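Local coordinates for protein activator of (r)-2-hydroxyglutaryl-coa dehydratase (Acidaminococcus fermentans, PDB 1HUX) that hydrolyses ATP slowly and uses it to drive electron transfer from a [4Fe-4S] cluster, shared between two subunits, that activates (R)-2-hydroxyglutaryl-CoA dehydratase, at residues G11-C17 with K29-V34; I103-V108 with A129-R133. All blocks are in the same frame, centred on the assembly; numbering follows the deposited sequence.

Contact 1 (G11-C17 with K29-V34); sequences GSTASKC and KSLVAV. With ADP (adenosine-5'-diphosphate), chain D.
Ser15 and Val32 trade two backbone hydrogen bonds, Ser15 N to Val32 O and Val32 N to Ser15 O, both 2.9 Å. Cys17 and Ser30 repeat the exchange two residues on, and between these pairs Lys16 faces Leu31 as a non-hydrogen-bonded pair. The strands run antiparallel. Lys16 and Leu31 lie side by side and point the same way, with CD1 of Leu31 packed along the lysine methylenes. On the other face of the sheet sit the side chains of Ser15, Cys17, Ser30 and Val32, which helix 40-52 covers; there Ser30 OG bonds to the carbonyl of Ser44.

Past the strand end, Val34 N reaches Thr13 O at 2.9 Å, and Val34 CG2 packs against the Ala14 backbone. Val34 thus borders the turn 11-13 that meets the phosphates. A single β-phosphate oxygen, O3B, takes bonds from Thr13 N, from Ser12 OG at 2.7 Å and, weakly, from Ser12 N. With OG between its own backbone N and carbonyl carbon (chi1 59°), Ser12 turns its hydroxyl to that oxygen.

Bends at chi2 (70°) and chi3 (57°) carry the Lys16 chain back along its own strand to the phosphates. NZ then donates to ADP O1A at 3.2 Å and lies 2.6 Å from O2B, so the ammonium probably offsets charge on both phosphates. NZ also donates to Ala14 O, 3.0 Å away, coming in from above that carbonyl's plane; the same oxygen accepts from Gly11 N, closing the turn. A turn linking strand 4-10 to strand 14-21 and gripping the β-phosphate is consistent with the first phosphate-binding loop of the actin-fold ATPases.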
ATOM      1  N   GLY A  11      11.553  15.718 -11.178  1.00 33.40           N
ATOM      2  CA  GLY A  11      10.785  14.644 -10.566  1.00 33.40           C
ATOM      3  C   GLY A  11      10.014  15.064  -9.327  1.00 33.40           C
ATOM      4  O   GLY A  11       9.971  16.249  -8.986  1.00 33.40           O
ATOM      5  N   SER A  12       9.397  14.098  -8.652  1.00 37.08           N
ATOM      6  CA  SER A  12       8.624  14.380  -7.437  1.00 37.08           C
ATOM      7  C   SER A  12       9.544  14.497  -6.209  1.00 37.08           C
ATOM      8  O   SER A  12       9.211  15.146  -5.217  1.00 37.08           O
ATOM      9  CB  SER A  12       7.598  13.269  -7.212  1.00 37.69           C
ATOM     10  OG  SER A  12       8.252  12.016  -7.081  1.00 37.69           O
ATOM     11  N   THR A  13      10.709  13.870  -6.302  1.00 24.99           N
ATOM     12  CA  THR A  13      11.696  13.866  -5.231  1.00 24.99           C
ATOM     13  C   THR A  13      12.803  14.879  -5.472  1.00 24.99           C
ATOM     14  O   THR A  13      13.213  15.608  -4.572  1.00 24.99           O
ATOM     15  CB  THR A  13      12.341  12.453  -5.109  1.00 16.19           C
ATOM     16  OG1 THR A  13      11.419  11.583  -4.456  1.00 16.19           O
ATOM     17  CG2 THR A  13      13.663  12.483  -4.339  1.00 16.19           C
ATOM     18  N   ALA A  14      13.300  14.914  -6.695  1.00 33.16           N
ATOM     19  CA  ALA A  14      14.381  15.820  -7.000  1.00 33.16           C
ATOM     20  C   ALA A  14      14.265  16.343  -8.407  1.00 33.16           C
ATOM     21  O   ALA A  14      13.456  15.866  -9.195  1.00 33.16           O
ATOM     22  CB  ALA A  14      15.700  15.104  -6.828  1.00 10.23           C
ATOM     23  N   SER A  15      15.092  17.332  -8.714  1.00 16.06           N
ATOM     24  CA  SER A  15      15.122  17.933 -10.033  1.00 16.06           C
ATOM     25  C   SER A  15      16.558  17.773 -10.506  1.00 16.06           C
ATOM     26  O   SER A  15      17.494  18.249  -9.848  1.00 16.06           O
ATOM     27  CB  SER A  15      14.739  19.409  -9.937  1.00 25.70           C
ATOM     28  OG  SER A  15      14.435  19.937 -11.205  1.00 25.70           O
ATOM     29  N   LYS A  16      16.736  17.064 -11.622  1.00 11.97           N
ATOM     30  CA  LYS A  16      18.072  16.832 -12.180  1.00 11.97           C
ATOM     31  C   LYS A  16      18.227  17.648 -13.455  1.00 11.97           C
ATOM     32  O   LYS A  16      17.242  17.911 -14.165  1.00 11.97           O
ATOM     33  CB  LYS A  16      18.300  15.343 -12.496  1.00 10.23           C
ATOM     34  CG  LYS A  16      18.507  14.394 -11.284  1.00 10.23           C
ATOM     35  CD  LYS A  16      17.235  14.196 -10.477  1.00 10.23           C
ATOM     36  CE  LYS A  16      16.088  13.653 -11.314  1.00 10.23           C
ATOM     37  NZ  LYS A  16      14.822  13.603 -10.521  1.00 10.23           N
ATOM     38  N   CYS A  17      19.465  18.051 -13.737  1.00 10.23           N
ATOM     39  CA  CYS A  17      19.766  18.845 -14.912  1.00 10.23           C
ATOM     40  C   CYS A  17      20.998  18.365 -15.625  1.00 10.23           C
ATOM     41  O   CYS A  17      21.981  17.928 -15.007  1.00 10.23           O
ATOM     42  CB  CYS A  17      19.976  20.309 -14.543  1.00 25.82           C
ATOM     43  SG  CYS A  17      18.475  21.277 -14.332  1.00 25.82           S
ATOM     44  N   LYS A  29      26.115  18.716 -14.832  1.00 19.58           N
ATOM     45  CA  LYS A  29      24.838  18.194 -14.347  1.00 19.58           C
ATOM     46  C   LYS A  29      24.582  18.739 -12.963  1.00 19.58           C
ATOM     47  O   LYS A  29      25.491  19.249 -12.318  1.00 19.58           O
ATOM     48  CB  LYS A  29      24.874  16.667 -14.265  1.00 19.19           C
ATOM     49  CG  LYS A  29      25.948  16.114 -13.336  1.00 19.19           C
ATOM     50  CD  LYS A  29      25.612  14.704 -12.928  1.00 19.19           C
ATOM     51  CE  LYS A  29      26.724  14.082 -12.136  1.00 19.19           C
ATOM     52  NZ  LYS A  29      27.888  13.889 -13.041  1.00 19.19           N
ATOM     53  N   SER A  30      23.348  18.622 -12.501  1.00 32.63           N
ATOM     54  CA  SER A  30      23.027  19.094 -11.172  1.00 32.63           C
ATOM     55  C   SER A  30      21.817  18.335 -10.615  1.00 32.63           C
ATOM     56  O   SER A  30      21.068  17.692 -11.363  1.00 32.63           O
ATOM     57  CB  SER A  30      22.778  20.610 -11.205  1.00 10.23           C
ATOM     58  OG  SER A  30      21.466  20.939 -11.631  1.00 10.23           O
ATOM     59  N   LEU A  31      21.636  18.407  -9.298  1.00 13.85           N
ATOM     60  CA  LEU A  31      20.538  17.722  -8.636  1.00 13.85           C
ATOM     61  C   LEU A  31      20.126  18.503  -7.397  1.00 13.85           C
ATOM     62  O   LEU A  31      20.953  18.786  -6.534  1.00 13.85           O
ATOM     63  CB  LEU A  31      20.992  16.310  -8.253  1.00 12.10           C
ATOM     64  CG  LEU A  31      20.089  15.397  -7.422  1.00 12.10           C
ATOM     65  CD1 LEU A  31      18.632  15.477  -7.829  1.00 12.10           C
ATOM     66  CD2 LEU A  31      20.596  14.008  -7.601  1.00 12.10           C
ATOM     67  N   VAL A  32      18.846  18.837  -7.308  1.00 11.13           N
ATOM     68  CA  VAL A  32      18.341  19.608  -6.186  1.00 11.13           C
ATOM     69  C   VAL A  32      17.046  19.028  -5.638  1.00 11.13           C
ATOM     70  O   VAL A  32      16.091  18.809  -6.391  1.00 11.13           O
ATOM     71  CB  VAL A  32      18.077  21.074  -6.605  1.00 26.67           C
ATOM     72  CG1 VAL A  32      17.349  21.827  -5.477  1.00 26.67           C
ATOM     73  CG2 VAL A  32      19.386  21.751  -6.962  1.00 26.67           C
ATOM     74  N   ALA A  33      16.999  18.815  -4.324  1.00 15.09           N
ATOM     75  CA  ALA A  33      15.808  18.243  -3.713  1.00 15.09           C
ATOM     76  C   ALA A  33      14.582  19.078  -4.021  1.00 15.09           C
ATOM     77  O   ALA A  33      14.663  20.269  -4.277  1.00 15.09           O
ATOM     78  CB  ALA A  33      15.994  18.085  -2.217  1.00 32.49           C
ATOM     79  N   VAL A  34      13.441  18.427  -4.076  1.00 31.52           N
ATOM     80  CA  VAL A  34      12.239  19.138  -4.394  1.00 31.52           C
ATOM     81  C   VAL A  34      11.410  19.245  -3.149  1.00 31.52           C
ATOM     82  O   VAL A  34      10.857  18.257  -2.680  1.00 31.52           O
ATOM     83  CB  VAL A  34      11.457  18.405  -5.497  1.00 10.23           C
ATOM     84  CG1 VAL A  34      10.087  19.049  -5.677  1.00 10.23           C
ATOM     85  CG2 VAL A  34      12.273  18.429  -6.814  1.00 10.23           C
TER
HETATM   86  PB  ADP D 506      11.830  11.352  -9.092  1.00 47.40           P
HETATM   87  O1B ADP D 506      11.395  10.199  -9.953  1.00 52.98           O
HETATM   88  O2B ADP D 506      12.581  12.489  -9.850  1.00 51.19           O
HETATM   89  O3B ADP D 506      10.741  11.880  -8.175  1.00 40.91           O
HETATM   90  PA  ADP D 506      14.324  10.206  -8.442  1.00 30.62           P
HETATM   91  O1A ADP D 506      15.365  11.294  -8.430  1.00 43.37           O
HETATM   92  O2A ADP D 506      14.321   9.265  -9.562  1.00 13.33           O
HETATM   93  O3A ADP D 506      12.893  10.863  -8.196  1.00 17.84           O
HETATM   94  O5' ADP D 506      14.376   9.468  -7.067  1.00 42.87           O
HETATM   95  C5' ADP D 506      15.443   8.736  -6.773  1.00 44.56           C
HETATM   96  C4' ADP D 506      15.231   7.807  -5.638  1.00 50.86           C
HETATM   97  O4' ADP D 506      16.510   7.204  -5.280  1.00 56.51           O
HETATM   98  C3' ADP D 506      14.607   8.355  -4.244  1.00 26.09           C
HETATM   99  O3' ADP D 506      13.773   7.357  -3.604  1.00 39.80           O
HETATM  100  C2' ADP D 506      15.904   8.686  -3.532  1.00 31.00           C
HETATM  101  O2' ADP D 506      15.893   8.721  -2.067  1.00 45.67           O
HETATM  102  C1' ADP D 506      16.801   7.553  -4.013  1.00 32.96           C
HETATM  103  N9  ADP D 506      18.251   7.689  -3.743  1.00 40.19           N
HETATM  104  C8  ADP D 506      18.974   8.786  -3.975  1.00 25.16           C
HETATM  105  N7  ADP D 506      20.193   8.643  -3.666  1.00 23.78           N
HETATM  106  C5  ADP D 506      20.284   7.345  -3.180  1.00 28.86           C
HETATM  107  C6  ADP D 506      21.360   6.532  -2.684  1.00 29.58           C
HETATM  108  N6  ADP D 506      22.640   6.988  -2.576  1.00 20.76           N
HETATM  109  N1  ADP D 506      21.072   5.254  -2.302  1.00 26.59           N
HETATM  110  C2  ADP D 506      19.811   4.804  -2.398  1.00 34.60           C
HETATM  111  N3  ADP D 506      18.743   5.487  -2.856  1.00 20.60           N
HETATM  112  C4  ADP D 506      19.054   6.755  -3.231  1.00 36.76           C

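Contact 2 (I103-V108 with A129-R133); sequences IGGQDV and AGTGR. With ADP (adenosine-5'-diphosphate), chain D.
Thr131 stands with its side chain against the turn of Gln106 and Asp107: CG2 lies 3.5 Å from Asp107 N, and CB packs beside Gln106 N. Tucked between its own N and carbonyl carbon (chi1 78°), OG1 accepts from Arg133 N at 2.9 Å as an N-cap, and it also bonds to the carbonyl of Ala128. Replacing Thr131 by an alanine would probably leave the first turn of helix 132-142 without its cap and open a gap beside Asp107.

Deeper in, two branched side chains converge on one peptide: CG2 of Ile103 sits 3.5 Å from Gly130 O, and CG2 of Val108 touches the same oxygen. Helix 184-204 packs on both through Val199. The type II turn from Gly104 to Asp107 links strands 99-104 and 107-114, a turn at the position of the second phosphate-binding loop of actin-fold ATPases. Gly132 N donates to Gly104 O at 3.2 Å, nearly straight at 169° though from above the carbonyl plane. Gly104 and Gly132 both bring their CA atoms close to ADP, Gly132 CA lying 3.6 Å from O3' of the nucleotide.

Outward, Gln106 and Arg133 cross with their amide and guanidinium planes 70° apart, and CG of Gln106 lies at the guanidinium edge, 4.2 Å from NH1. Phe169 of the second subunit packs on both, and Ser172 of that subunit bonds to Arg133 NH2.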
ATOM      1  N   ILE A 103      13.445   3.077 -11.400  1.00 21.58           N
ATOM      2  CA  ILE A 103      12.799   3.175 -10.094  1.00 21.58           C
ATOM      3  C   ILE A 103      13.108   4.528  -9.486  1.00 21.58           C
ATOM      4  O   ILE A 103      14.276   4.874  -9.276  1.00 21.58           O
ATOM      5  CB  ILE A 103      13.295   2.075  -9.089  1.00 10.49           C
ATOM      6  CG1 ILE A 103      13.102   0.673  -9.677  1.00 10.49           C
ATOM      7  CG2 ILE A 103      12.501   2.172  -7.784  1.00 10.49           C
ATOM      8  CD1 ILE A 103      13.634  -0.448  -8.785  1.00 10.49           C
ATOM      9  N   GLY A 104      12.065   5.294  -9.216  1.00 23.03           N
ATOM     10  CA  GLY A 104      12.250   6.585  -8.594  1.00 23.03           C
ATOM     11  C   GLY A 104      11.340   6.641  -7.389  1.00 23.03           C
ATOM     12  O   GLY A 104      10.640   5.669  -7.120  1.00 23.03           O
ATOM     13  N   GLY A 105      11.342   7.743  -6.647  1.00 23.43           N
ATOM     14  CA  GLY A 105      10.446   7.824  -5.510  1.00 23.43           C
ATOM     15  C   GLY A 105       9.052   7.907  -6.094  1.00 23.43           C
ATOM     16  O   GLY A 105       8.873   8.405  -7.212  1.00 23.43           O
ATOM     17  N   GLN A 106       8.067   7.394  -5.371  1.00 13.34           N
ATOM     18  CA  GLN A 106       6.673   7.435  -5.828  1.00 13.34           C
ATOM     19  C   GLN A 106       6.232   6.757  -7.141  1.00 13.34           C
ATOM     20  O   GLN A 106       5.071   6.918  -7.556  1.00 13.34           O
ATOM     21  CB  GLN A 106       6.206   8.882  -5.839  1.00 39.65           C
ATOM     22  CG  GLN A 106       6.028   9.425  -4.450  1.00 39.65           C
ATOM     23  CD  GLN A 106       6.031  10.930  -4.411  1.00 39.65           C
ATOM     24  OE1 GLN A 106       5.280  11.580  -5.148  1.00 39.65           O
ATOM     25  NE2 GLN A 106       6.874  11.504  -3.544  1.00 39.65           N
ATOM     26  N   ASP A 107       7.123   6.001  -7.786  1.00 12.69           N
ATOM     27  CA  ASP A 107       6.748   5.302  -9.030  1.00 12.69           C
ATOM     28  C   ASP A 107       7.851   4.409  -9.641  1.00 12.69           C
ATOM     29  O   ASP A 107       9.057   4.626  -9.431  1.00 12.69           O
ATOM     30  CB  ASP A 107       6.302   6.319 -10.080  1.00 49.09           C
ATOM     31  CG  ASP A 107       7.474   7.036 -10.715  1.00 49.09           C
ATOM     32  OD1 ASP A 107       8.253   7.679  -9.972  1.00 49.09           O
ATOM     33  OD2 ASP A 107       7.625   6.942 -11.954  1.00 49.09           O
ATOM     34  N   VAL A 108       7.424   3.394 -10.391  1.00 11.09           N
ATOM     35  CA  VAL A 108       8.348   2.476 -11.053  1.00 11.09           C
ATOM     36  C   VAL A 108       7.844   2.335 -12.473  1.00 11.09           C
ATOM     37  O   VAL A 108       6.658   2.569 -12.732  1.00 11.09           O
ATOM     38  CB  VAL A 108       8.329   1.064 -10.438  1.00 34.42           C
ATOM     39  CG1 VAL A 108       9.588   0.328 -10.838  1.00 34.42           C
ATOM     40  CG2 VAL A 108       8.205   1.133  -8.942  1.00 34.42           C
ATOM     41  N   ALA A 129       4.401   0.385  -3.245  1.00 23.32           N
ATOM     42  CA  ALA A 129       5.259  -0.797  -3.253  1.00 23.32           C
ATOM     43  C   ALA A 129       6.241  -0.752  -4.419  1.00 23.32           C
ATOM     44  O   ALA A 129       5.901  -0.299  -5.507  1.00 23.32           O
ATOM     45  CB  ALA A 129       4.409  -2.072  -3.330  1.00 60.85           C
ATOM     46  N   GLY A 130       7.462  -1.212  -4.179  1.00 15.64           N
ATOM     47  CA  GLY A 130       8.463  -1.229  -5.232  1.00 15.64           C
ATOM     48  C   GLY A 130       9.091   0.112  -5.567  1.00 15.64           C
ATOM     49  O   GLY A 130      10.056   0.185  -6.328  1.00 15.64           O
ATOM     50  N   THR A 131       8.544   1.183  -5.013  1.00 20.06           N
ATOM     51  CA  THR A 131       9.091   2.514  -5.261  1.00 20.06           C
ATOM     52  C   THR A 131      10.149   2.848  -4.208  1.00 20.06           C
ATOM     53  O   THR A 131      10.329   2.117  -3.240  1.00 20.06           O
ATOM     54  CB  THR A 131       8.031   3.588  -5.149  1.00 12.29           C
ATOM     55  OG1 THR A 131       7.791   3.835  -3.758  1.00 12.29           O
ATOM     56  CG2 THR A 131       6.739   3.155  -5.838  1.00 12.29           C
ATOM     57  N   GLY A 132      10.844   3.959  -4.400  1.00 12.66           N
ATOM     58  CA  GLY A 132      11.873   4.333  -3.450  1.00 12.66           C
ATOM     59  C   GLY A 132      11.218   4.732  -2.143  1.00 12.66           C
ATOM     60  O   GLY A 132      11.873   4.824  -1.094  1.00 12.66           O
ATOM     61  N   ARG A 133       9.911   4.972  -2.215  1.00 14.48           N
ATOM     62  CA  ARG A 133       9.136   5.364  -1.053  1.00 14.48           C
ATOM     63  C   ARG A 133       8.976   4.149  -0.136  1.00 14.48           C
ATOM     64  O   ARG A 133       8.872   4.262   1.088  1.00 14.48           O
ATOM     65  CB  ARG A 133       7.778   5.879  -1.510  1.00 23.90           C
ATOM     66  CG  ARG A 133       6.886   6.315  -0.383  1.00 23.90           C
ATOM     67  CD  ARG A 133       7.582   7.332   0.513  1.00 23.90           C
ATOM     68  NE  ARG A 133       6.612   7.941   1.404  1.00 23.90           N
ATOM     69  CZ  ARG A 133       5.605   8.705   0.982  1.00 23.90           C
ATOM     70  NH1 ARG A 133       5.448   8.961  -0.318  1.00 23.90           N
ATOM     71  NH2 ARG A 133       4.733   9.191   1.859  1.00 23.90           N
TER
HETATM   72  PB  ADP D 506      11.830  11.352  -9.092  1.00 47.40           P
HETATM   73  O1B ADP D 506      11.395  10.199  -9.953  1.00 52.98           O
HETATM   74  O2B ADP D 506      12.581  12.489  -9.850  1.00 51.19           O
HETATM   75  O3B ADP D 506      10.741  11.880  -8.175  1.00 40.91           O
HETATM   76  PA  ADP D 506      14.324  10.206  -8.442  1.00 30.62           P
HETATM   77  O1A ADP D 506      15.365  11.294  -8.430  1.00 43.37           O
HETATM   78  O2A ADP D 506      14.321   9.265  -9.562  1.00 13.33           O
HETATM   79  O3A ADP D 506      12.893  10.863  -8.196  1.00 17.84           O
HETATM   80  O5' ADP D 506      14.376   9.468  -7.067  1.00 42.87           O
HETATM   81  C5' ADP D 506      15.443   8.736  -6.773  1.00 44.56           C
HETATM   82  C4' ADP D 506      15.231   7.807  -5.638  1.00 50.86           C
HETATM   83  O4' ADP D 506      16.510   7.204  -5.280  1.00 56.51           O
HETATM   84  C3' ADP D 506      14.607   8.355  -4.244  1.00 26.09           C
HETATM   85  O3' ADP D 506      13.773   7.357  -3.604  1.00 39.80           O
HETATM   86  C2' ADP D 506      15.904   8.686  -3.532  1.00 31.00           C
HETATM   87  O2' ADP D 506      15.893   8.721  -2.067  1.00 45.67           O
HETATM   88  C1' ADP D 506      16.801   7.553  -4.013  1.00 32.96           C
HETATM   89  N9  ADP D 506      18.251   7.689  -3.743  1.00 40.19           N
HETATM   90  C8  ADP D 506      18.974   8.786  -3.975  1.00 25.16           C
HETATM   91  N7  ADP D 506      20.193   8.643  -3.666  1.00 23.78           N
HETATM   92  C5  ADP D 506      20.284   7.345  -3.180  1.00 28.86           C
HETATM   93  C6  ADP D 506      21.360   6.532  -2.684  1.00 29.58           C
HETATM   94  N6  ADP D 506      22.640   6.988  -2.576  1.00 20.76           N
HETATM   95  N1  ADP D 506      21.072   5.254  -2.302  1.00 26.59           N
HETATM   96  C2  ADP D 506      19.811   4.804  -2.398  1.00 34.60           C
HETATM   97  N3  ADP D 506      18.743   5.487  -2.856  1.00 20.60           N
HETATM   98  C4  ADP D 506      19.054   6.755  -3.231  1.00 36.76           C

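Contacts 1 and 2 sit on two sheets of the same strand order, each built round a hairpin, and ADP lies between them. Contact 1 is partly buried and held mainly by regular backbone bonding between strands 14-21 and 25-33, with polar and charged groups serving the phosphates. Contact 2 is buried, joins strands to the start of helix 132-142, has one backbone bond across it and otherwise rests on glycines, the Ile103, Val108 and Thr131 methyls, and the Gln106-Arg133 contact. It also reaches the second subunit and, through Ala129, the iron-sulfur cluster, neither of which contact 1 touches. The two meet where Ser12 CB packs on Gln106 OE1, 3.5 Å away.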